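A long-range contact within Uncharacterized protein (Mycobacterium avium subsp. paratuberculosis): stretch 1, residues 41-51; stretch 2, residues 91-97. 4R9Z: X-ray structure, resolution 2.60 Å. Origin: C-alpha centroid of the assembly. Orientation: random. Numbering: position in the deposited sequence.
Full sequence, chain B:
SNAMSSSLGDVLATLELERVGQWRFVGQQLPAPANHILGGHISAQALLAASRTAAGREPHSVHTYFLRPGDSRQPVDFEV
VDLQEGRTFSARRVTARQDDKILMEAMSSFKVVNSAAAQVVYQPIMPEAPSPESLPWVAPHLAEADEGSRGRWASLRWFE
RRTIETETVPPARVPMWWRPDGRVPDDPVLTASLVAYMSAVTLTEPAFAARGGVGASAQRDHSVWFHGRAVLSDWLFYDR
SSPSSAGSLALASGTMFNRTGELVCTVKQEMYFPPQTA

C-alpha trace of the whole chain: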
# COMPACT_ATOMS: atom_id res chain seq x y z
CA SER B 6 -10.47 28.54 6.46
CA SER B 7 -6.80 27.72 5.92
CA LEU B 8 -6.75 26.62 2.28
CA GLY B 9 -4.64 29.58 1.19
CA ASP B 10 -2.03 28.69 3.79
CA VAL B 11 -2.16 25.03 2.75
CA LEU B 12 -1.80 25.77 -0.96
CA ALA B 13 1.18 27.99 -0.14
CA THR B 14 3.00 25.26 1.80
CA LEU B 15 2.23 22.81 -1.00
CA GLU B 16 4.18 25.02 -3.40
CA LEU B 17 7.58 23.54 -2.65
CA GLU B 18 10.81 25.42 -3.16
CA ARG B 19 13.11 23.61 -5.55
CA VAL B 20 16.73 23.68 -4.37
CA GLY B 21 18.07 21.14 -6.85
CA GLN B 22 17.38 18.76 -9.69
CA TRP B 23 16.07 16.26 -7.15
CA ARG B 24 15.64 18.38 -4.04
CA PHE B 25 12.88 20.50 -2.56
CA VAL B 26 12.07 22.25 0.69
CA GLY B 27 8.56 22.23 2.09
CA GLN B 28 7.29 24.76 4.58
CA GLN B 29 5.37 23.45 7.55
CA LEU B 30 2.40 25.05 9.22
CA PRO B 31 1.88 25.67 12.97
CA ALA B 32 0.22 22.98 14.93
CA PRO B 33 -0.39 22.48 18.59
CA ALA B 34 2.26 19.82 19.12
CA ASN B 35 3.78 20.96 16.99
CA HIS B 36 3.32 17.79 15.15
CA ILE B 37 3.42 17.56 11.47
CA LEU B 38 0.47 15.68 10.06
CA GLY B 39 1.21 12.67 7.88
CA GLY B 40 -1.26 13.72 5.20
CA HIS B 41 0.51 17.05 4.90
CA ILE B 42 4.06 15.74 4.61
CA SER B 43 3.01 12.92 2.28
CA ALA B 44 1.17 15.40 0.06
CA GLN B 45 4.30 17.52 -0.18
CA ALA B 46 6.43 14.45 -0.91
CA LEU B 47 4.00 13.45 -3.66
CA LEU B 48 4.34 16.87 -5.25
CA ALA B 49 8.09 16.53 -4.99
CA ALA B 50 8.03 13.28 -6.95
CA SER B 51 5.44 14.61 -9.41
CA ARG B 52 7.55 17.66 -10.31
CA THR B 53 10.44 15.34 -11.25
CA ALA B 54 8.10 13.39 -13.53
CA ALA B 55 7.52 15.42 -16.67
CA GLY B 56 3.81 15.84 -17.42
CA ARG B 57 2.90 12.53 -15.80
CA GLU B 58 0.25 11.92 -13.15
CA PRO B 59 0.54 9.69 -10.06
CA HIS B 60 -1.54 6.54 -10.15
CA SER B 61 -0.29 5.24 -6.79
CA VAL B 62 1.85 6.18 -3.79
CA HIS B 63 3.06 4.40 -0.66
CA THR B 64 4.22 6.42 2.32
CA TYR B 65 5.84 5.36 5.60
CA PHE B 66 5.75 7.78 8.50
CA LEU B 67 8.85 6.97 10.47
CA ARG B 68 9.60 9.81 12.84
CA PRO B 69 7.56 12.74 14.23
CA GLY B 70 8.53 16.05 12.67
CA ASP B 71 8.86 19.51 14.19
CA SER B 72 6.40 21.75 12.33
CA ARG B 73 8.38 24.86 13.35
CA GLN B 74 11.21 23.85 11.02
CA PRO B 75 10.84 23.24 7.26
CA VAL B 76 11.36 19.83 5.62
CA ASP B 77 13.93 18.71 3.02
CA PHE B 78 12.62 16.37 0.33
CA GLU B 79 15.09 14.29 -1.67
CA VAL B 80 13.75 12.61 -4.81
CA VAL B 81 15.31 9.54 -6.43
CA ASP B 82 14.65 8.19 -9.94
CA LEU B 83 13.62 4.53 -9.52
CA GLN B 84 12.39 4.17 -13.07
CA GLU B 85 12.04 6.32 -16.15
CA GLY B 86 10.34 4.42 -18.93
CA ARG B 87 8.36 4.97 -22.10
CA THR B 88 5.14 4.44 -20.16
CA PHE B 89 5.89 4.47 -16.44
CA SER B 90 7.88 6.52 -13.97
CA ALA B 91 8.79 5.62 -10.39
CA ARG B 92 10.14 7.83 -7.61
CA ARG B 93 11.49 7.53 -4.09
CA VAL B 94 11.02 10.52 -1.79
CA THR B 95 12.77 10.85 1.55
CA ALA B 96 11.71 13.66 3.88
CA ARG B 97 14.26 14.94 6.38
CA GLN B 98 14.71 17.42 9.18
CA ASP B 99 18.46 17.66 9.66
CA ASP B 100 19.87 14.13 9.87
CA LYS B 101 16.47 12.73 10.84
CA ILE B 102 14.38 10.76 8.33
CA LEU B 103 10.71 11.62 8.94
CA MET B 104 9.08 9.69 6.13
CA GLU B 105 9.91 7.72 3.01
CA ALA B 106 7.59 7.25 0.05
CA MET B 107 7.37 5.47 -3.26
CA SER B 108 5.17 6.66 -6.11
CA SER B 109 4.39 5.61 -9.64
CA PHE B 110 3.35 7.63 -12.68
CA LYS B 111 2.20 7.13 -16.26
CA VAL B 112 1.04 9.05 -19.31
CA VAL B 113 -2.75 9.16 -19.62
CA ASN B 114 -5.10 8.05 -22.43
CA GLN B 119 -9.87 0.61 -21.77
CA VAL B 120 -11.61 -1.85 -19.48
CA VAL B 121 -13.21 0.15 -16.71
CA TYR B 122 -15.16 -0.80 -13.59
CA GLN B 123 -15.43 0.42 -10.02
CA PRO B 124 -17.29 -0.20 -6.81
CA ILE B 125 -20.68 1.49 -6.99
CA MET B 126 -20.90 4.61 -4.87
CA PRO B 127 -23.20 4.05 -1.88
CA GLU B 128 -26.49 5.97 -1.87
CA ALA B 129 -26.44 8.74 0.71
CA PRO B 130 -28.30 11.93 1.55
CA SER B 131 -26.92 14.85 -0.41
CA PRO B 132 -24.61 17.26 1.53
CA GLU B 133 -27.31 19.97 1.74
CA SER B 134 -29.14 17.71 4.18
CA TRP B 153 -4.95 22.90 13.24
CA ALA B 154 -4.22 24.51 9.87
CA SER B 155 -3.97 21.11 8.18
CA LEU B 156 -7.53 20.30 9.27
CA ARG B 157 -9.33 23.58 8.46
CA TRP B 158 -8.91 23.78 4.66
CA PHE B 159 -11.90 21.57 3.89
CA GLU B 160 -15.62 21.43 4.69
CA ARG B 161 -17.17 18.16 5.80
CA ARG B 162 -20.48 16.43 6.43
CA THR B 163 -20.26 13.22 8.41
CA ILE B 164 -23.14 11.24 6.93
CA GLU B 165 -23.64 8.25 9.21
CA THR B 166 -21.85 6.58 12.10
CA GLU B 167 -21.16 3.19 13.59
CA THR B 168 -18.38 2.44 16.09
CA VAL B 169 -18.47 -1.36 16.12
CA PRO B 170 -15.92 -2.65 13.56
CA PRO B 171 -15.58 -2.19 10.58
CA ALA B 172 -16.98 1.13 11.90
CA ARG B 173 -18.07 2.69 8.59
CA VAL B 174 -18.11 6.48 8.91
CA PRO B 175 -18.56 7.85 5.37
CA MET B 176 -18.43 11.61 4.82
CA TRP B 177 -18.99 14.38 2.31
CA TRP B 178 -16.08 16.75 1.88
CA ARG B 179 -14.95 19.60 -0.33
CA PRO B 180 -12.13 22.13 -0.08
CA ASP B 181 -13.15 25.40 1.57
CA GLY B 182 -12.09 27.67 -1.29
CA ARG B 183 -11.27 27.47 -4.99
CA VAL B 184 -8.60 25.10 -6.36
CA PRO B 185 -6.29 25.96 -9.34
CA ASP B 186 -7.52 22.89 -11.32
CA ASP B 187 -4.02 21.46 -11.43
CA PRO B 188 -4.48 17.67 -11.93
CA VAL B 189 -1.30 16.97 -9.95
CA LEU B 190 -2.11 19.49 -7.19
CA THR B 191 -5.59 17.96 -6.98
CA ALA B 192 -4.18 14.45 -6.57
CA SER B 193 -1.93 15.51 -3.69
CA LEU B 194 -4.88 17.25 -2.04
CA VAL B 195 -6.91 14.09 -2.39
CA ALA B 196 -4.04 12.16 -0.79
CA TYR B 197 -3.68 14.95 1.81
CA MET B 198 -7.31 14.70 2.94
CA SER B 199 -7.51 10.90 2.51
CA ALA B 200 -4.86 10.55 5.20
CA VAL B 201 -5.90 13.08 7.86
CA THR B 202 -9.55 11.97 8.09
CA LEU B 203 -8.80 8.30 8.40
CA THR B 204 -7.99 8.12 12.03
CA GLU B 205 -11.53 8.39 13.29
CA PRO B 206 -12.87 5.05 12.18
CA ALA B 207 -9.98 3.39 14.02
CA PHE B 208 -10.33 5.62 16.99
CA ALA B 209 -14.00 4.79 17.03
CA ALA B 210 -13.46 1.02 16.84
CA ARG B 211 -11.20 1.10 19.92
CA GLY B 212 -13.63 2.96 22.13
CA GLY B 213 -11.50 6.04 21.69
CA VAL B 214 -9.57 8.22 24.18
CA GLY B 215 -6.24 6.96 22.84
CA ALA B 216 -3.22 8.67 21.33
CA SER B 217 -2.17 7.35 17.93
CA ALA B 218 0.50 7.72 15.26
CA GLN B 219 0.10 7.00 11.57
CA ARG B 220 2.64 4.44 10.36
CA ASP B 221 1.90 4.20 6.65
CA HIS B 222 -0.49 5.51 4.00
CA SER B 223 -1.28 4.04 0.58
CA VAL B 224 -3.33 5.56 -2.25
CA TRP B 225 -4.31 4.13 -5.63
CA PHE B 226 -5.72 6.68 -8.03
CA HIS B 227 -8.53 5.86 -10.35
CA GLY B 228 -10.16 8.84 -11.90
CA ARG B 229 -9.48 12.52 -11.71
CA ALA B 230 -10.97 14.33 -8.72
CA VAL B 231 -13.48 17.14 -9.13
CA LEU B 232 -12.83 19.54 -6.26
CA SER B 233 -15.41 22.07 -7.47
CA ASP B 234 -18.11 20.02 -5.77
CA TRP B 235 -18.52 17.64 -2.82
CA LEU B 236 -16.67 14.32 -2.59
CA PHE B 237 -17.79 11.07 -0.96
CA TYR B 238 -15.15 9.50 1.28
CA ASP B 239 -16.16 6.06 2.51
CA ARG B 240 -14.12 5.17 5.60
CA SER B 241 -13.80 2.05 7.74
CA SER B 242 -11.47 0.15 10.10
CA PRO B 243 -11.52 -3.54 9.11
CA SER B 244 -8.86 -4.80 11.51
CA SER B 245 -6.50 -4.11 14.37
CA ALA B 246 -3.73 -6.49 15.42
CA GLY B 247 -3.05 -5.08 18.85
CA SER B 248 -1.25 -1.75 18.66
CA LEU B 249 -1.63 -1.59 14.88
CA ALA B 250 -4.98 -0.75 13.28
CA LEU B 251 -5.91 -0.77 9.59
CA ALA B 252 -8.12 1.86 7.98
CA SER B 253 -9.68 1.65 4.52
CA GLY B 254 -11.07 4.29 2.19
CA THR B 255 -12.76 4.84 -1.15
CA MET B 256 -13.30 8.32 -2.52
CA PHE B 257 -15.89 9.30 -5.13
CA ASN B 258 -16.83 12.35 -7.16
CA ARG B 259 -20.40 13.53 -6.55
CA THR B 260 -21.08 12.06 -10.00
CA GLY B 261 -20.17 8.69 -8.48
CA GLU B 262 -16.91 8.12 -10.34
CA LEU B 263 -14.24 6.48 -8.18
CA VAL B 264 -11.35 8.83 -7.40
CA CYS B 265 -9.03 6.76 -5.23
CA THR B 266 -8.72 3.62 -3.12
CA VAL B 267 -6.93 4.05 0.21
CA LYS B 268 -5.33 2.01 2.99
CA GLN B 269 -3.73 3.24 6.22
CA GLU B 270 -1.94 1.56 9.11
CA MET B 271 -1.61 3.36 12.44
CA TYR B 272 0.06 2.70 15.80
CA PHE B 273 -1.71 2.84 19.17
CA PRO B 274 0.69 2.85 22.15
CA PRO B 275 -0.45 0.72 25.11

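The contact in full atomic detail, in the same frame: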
# COMPACT_ATOMS: atom_id res chain seq x y z
N HIS B 41 -0.15 15.85 5.38
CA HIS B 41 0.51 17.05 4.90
C HIS B 41 1.89 16.76 4.31
O HIS B 41 2.20 17.20 3.20
CB HIS B 41 0.65 18.07 6.04
CG HIS B 41 1.41 19.30 5.66
ND1 HIS B 41 0.85 20.33 4.93
CD2 HIS B 41 2.69 19.66 5.90
CE1 HIS B 41 1.76 21.27 4.75
NE2 HIS B 41 2.88 20.89 5.33
N ILE B 42 2.70 16.01 5.05
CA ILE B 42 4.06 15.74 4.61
C ILE B 42 4.07 14.77 3.43
O ILE B 42 4.94 14.86 2.57
CB ILE B 42 4.93 15.20 5.78
CG1 ILE B 42 6.42 15.28 5.42
CG2 ILE B 42 4.54 13.78 6.16
CD1 ILE B 42 7.33 15.19 6.61
N SER B 43 3.09 13.87 3.38
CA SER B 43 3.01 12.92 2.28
C SER B 43 2.49 13.60 1.02
O SER B 43 2.83 13.20 -0.10
CB SER B 43 2.12 11.73 2.64
OG SER B 43 0.75 12.09 2.65
N ALA B 44 1.66 14.62 1.19
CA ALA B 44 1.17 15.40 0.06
C ALA B 44 2.29 16.20 -0.57
O ALA B 44 2.39 16.31 -1.79
CB ALA B 44 0.04 16.32 0.50
N GLN B 45 3.14 16.78 0.28
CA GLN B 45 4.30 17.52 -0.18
C GLN B 45 5.28 16.60 -0.91
O GLN B 45 5.80 16.94 -1.97
CB GLN B 45 5.00 18.21 0.99
CG GLN B 45 4.31 19.48 1.46
CD GLN B 45 5.06 20.18 2.58
OE1 GLN B 45 5.73 19.54 3.40
NE2 GLN B 45 4.96 21.51 2.62
N ALA B 46 5.52 15.43 -0.33
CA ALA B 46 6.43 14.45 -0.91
C ALA B 46 5.92 13.97 -2.27
O ALA B 46 6.71 13.69 -3.17
CB ALA B 46 6.62 13.29 0.03
N LEU B 47 4.61 13.88 -2.41
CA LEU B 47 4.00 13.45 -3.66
C LEU B 47 4.19 14.51 -4.73
O LEU B 47 4.43 14.20 -5.89
CB LEU B 47 2.52 13.16 -3.48
CG LEU B 47 1.83 12.72 -4.78
CD1 LEU B 47 2.41 11.41 -5.31
CD2 LEU B 47 0.31 12.62 -4.61
N LEU B 48 4.10 15.78 -4.32
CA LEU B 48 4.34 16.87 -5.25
C LEU B 48 5.80 16.90 -5.66
O LEU B 48 6.13 17.19 -6.81
CB LEU B 48 3.93 18.21 -4.63
CG LEU B 48 2.42 18.42 -4.57
CD1 LEU B 48 2.04 19.59 -3.68
CD2 LEU B 48 1.88 18.60 -5.98
N ALA B 49 6.67 16.59 -4.71
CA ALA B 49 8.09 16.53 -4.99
C ALA B 49 8.36 15.55 -6.12
O ALA B 49 8.93 15.91 -7.14
CB ALA B 49 8.86 16.14 -3.75
N ALA B 50 7.88 14.32 -5.94
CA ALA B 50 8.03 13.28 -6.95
C ALA B 50 7.41 13.70 -8.28
O ALA B 50 8.02 13.55 -9.33
CB ALA B 50 7.40 11.99 -6.46
N SER B 51 6.19 14.23 -8.22
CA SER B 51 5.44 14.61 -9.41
C SER B 51 6.17 15.65 -10.26
O SER B 51 6.13 15.58 -11.48
CB SER B 51 4.07 15.14 -9.02
OG SER B 51 3.37 14.21 -8.22
N ALA B 91 8.82 5.96 -11.81
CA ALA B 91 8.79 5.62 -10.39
C ALA B 91 9.74 6.53 -9.63
O ALA B 91 10.82 6.87 -10.12
CB ALA B 91 9.15 4.17 -10.18
N ARG B 92 9.32 6.96 -8.44
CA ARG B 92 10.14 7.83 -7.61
C ARG B 92 10.22 7.36 -6.17
O ARG B 92 9.28 6.75 -5.66
CB ARG B 92 9.61 9.27 -7.65
CG ARG B 92 9.57 9.87 -9.04
CD ARG B 92 10.97 10.07 -9.59
NE ARG B 92 10.96 10.75 -10.88
CZ ARG B 92 11.17 10.14 -12.03
NH1 ARG B 92 11.42 8.84 -12.05
NH2 ARG B 92 11.14 10.82 -13.17
N ARG B 93 11.35 7.64 -5.54
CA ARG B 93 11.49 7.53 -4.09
C ARG B 93 11.57 8.95 -3.54
O ARG B 93 12.23 9.80 -4.13
CB ARG B 93 12.74 6.76 -3.69
CG ARG B 93 13.01 6.80 -2.19
CD ARG B 93 14.40 6.28 -1.80
NE ARG B 93 14.94 5.28 -2.72
CZ ARG B 93 16.24 5.13 -2.96
NH1 ARG B 93 17.11 5.93 -2.35
NH2 ARG B 93 16.67 4.20 -3.80
N VAL B 94 10.89 9.22 -2.44
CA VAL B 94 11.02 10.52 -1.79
C VAL B 94 11.33 10.31 -0.33
O VAL B 94 10.62 9.59 0.37
CB VAL B 94 9.76 11.38 -1.93
CG1 VAL B 94 9.92 12.67 -1.15
CG2 VAL B 94 9.47 11.68 -3.39
N THR B 95 12.40 10.93 0.14
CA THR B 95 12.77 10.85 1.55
C THR B 95 12.67 12.24 2.16
O THR B 95 13.27 13.18 1.67
CB THR B 95 14.19 10.27 1.73
OG1 THR B 95 14.25 8.95 1.18
CG2 THR B 95 14.55 10.18 3.20
N ALA B 96 11.87 12.37 3.21
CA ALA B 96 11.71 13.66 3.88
C ALA B 96 12.57 13.72 5.14
O ALA B 96 12.51 12.84 5.98
CB ALA B 96 10.26 13.91 4.22
N ARG B 97 13.34 14.79 5.26
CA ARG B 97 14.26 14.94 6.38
C ARG B 97 14.15 16.27 7.09
O ARG B 97 13.84 17.30 6.49
CB ARG B 97 15.70 14.75 5.93
CG ARG B 97 16.08 13.36 5.48
CD ARG B 97 17.52 13.38 5.00
NE ARG B 97 18.03 12.06 4.66
CZ ARG B 97 18.06 11.56 3.43
NH1 ARG B 97 17.60 12.27 2.41
NH2 ARG B 97 18.55 10.34 3.24

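The contact is a helix lying on a strand. Residues 41-51 are helical, with backbone hydrogen bonds from the N of each residue from Gln-45 to Ser-51 to the O four residues earlier, as in Ala-50 N to Ala-46 O at 3.1 Å. Residues 91-97 are extended. The two axes approach to 8.4 Å and their N-to-C directions differ by 136°, so the strand runs obliquely against the helix. No hydrogen bond crosses between them; the 254 Å² buried, both sides summed, rests on van der Waals packing.

Val-94 covers the most surface and organises the contact. With chi1 in the t well, its two methyls spread over one helical turn: CG1 lies 3.6 Å from Ala-46 CB, while CG2 lies 3.7 Å from Ala-50 CB. CG2 also comes within 3.4 Å of Ala-46 O, a van der Waals touch, since CG2 is a methyl carbon; the oxygen's hydrogen bond is with Ala-50 N. Ala-49 is more peripheral, its CB 4.5 Å from Val-94 CG1.

Ala-50 is next in area. Its single methyl meets both Val-94 and Arg-92, the latter at 3.7 Å between the two CB atoms. Arg-92 thus contributes aliphatic carbon here, and its charged end is held separately: NH1 donates to Ala-91 O at 2.8 Å with an N-H...O angle of 150°. The small alanine side chains allow close backbones, with CA atoms 5.9 Å apart for Ala-50 and Arg-92 and 6.1 Å for Ala-46 and Val-94.

At the other end, Ile-42 extends CD1 to 4.0 Å from Ala-96 CB, a longer side chain meeting a short one. The alternation of the strand accounts for which residues meet the helix: CA-to-CB bonds of Arg-92, Val-94 and Ala-96 point toward the helix, whereas those of Arg-93, Thr-95 and Arg-97 point away.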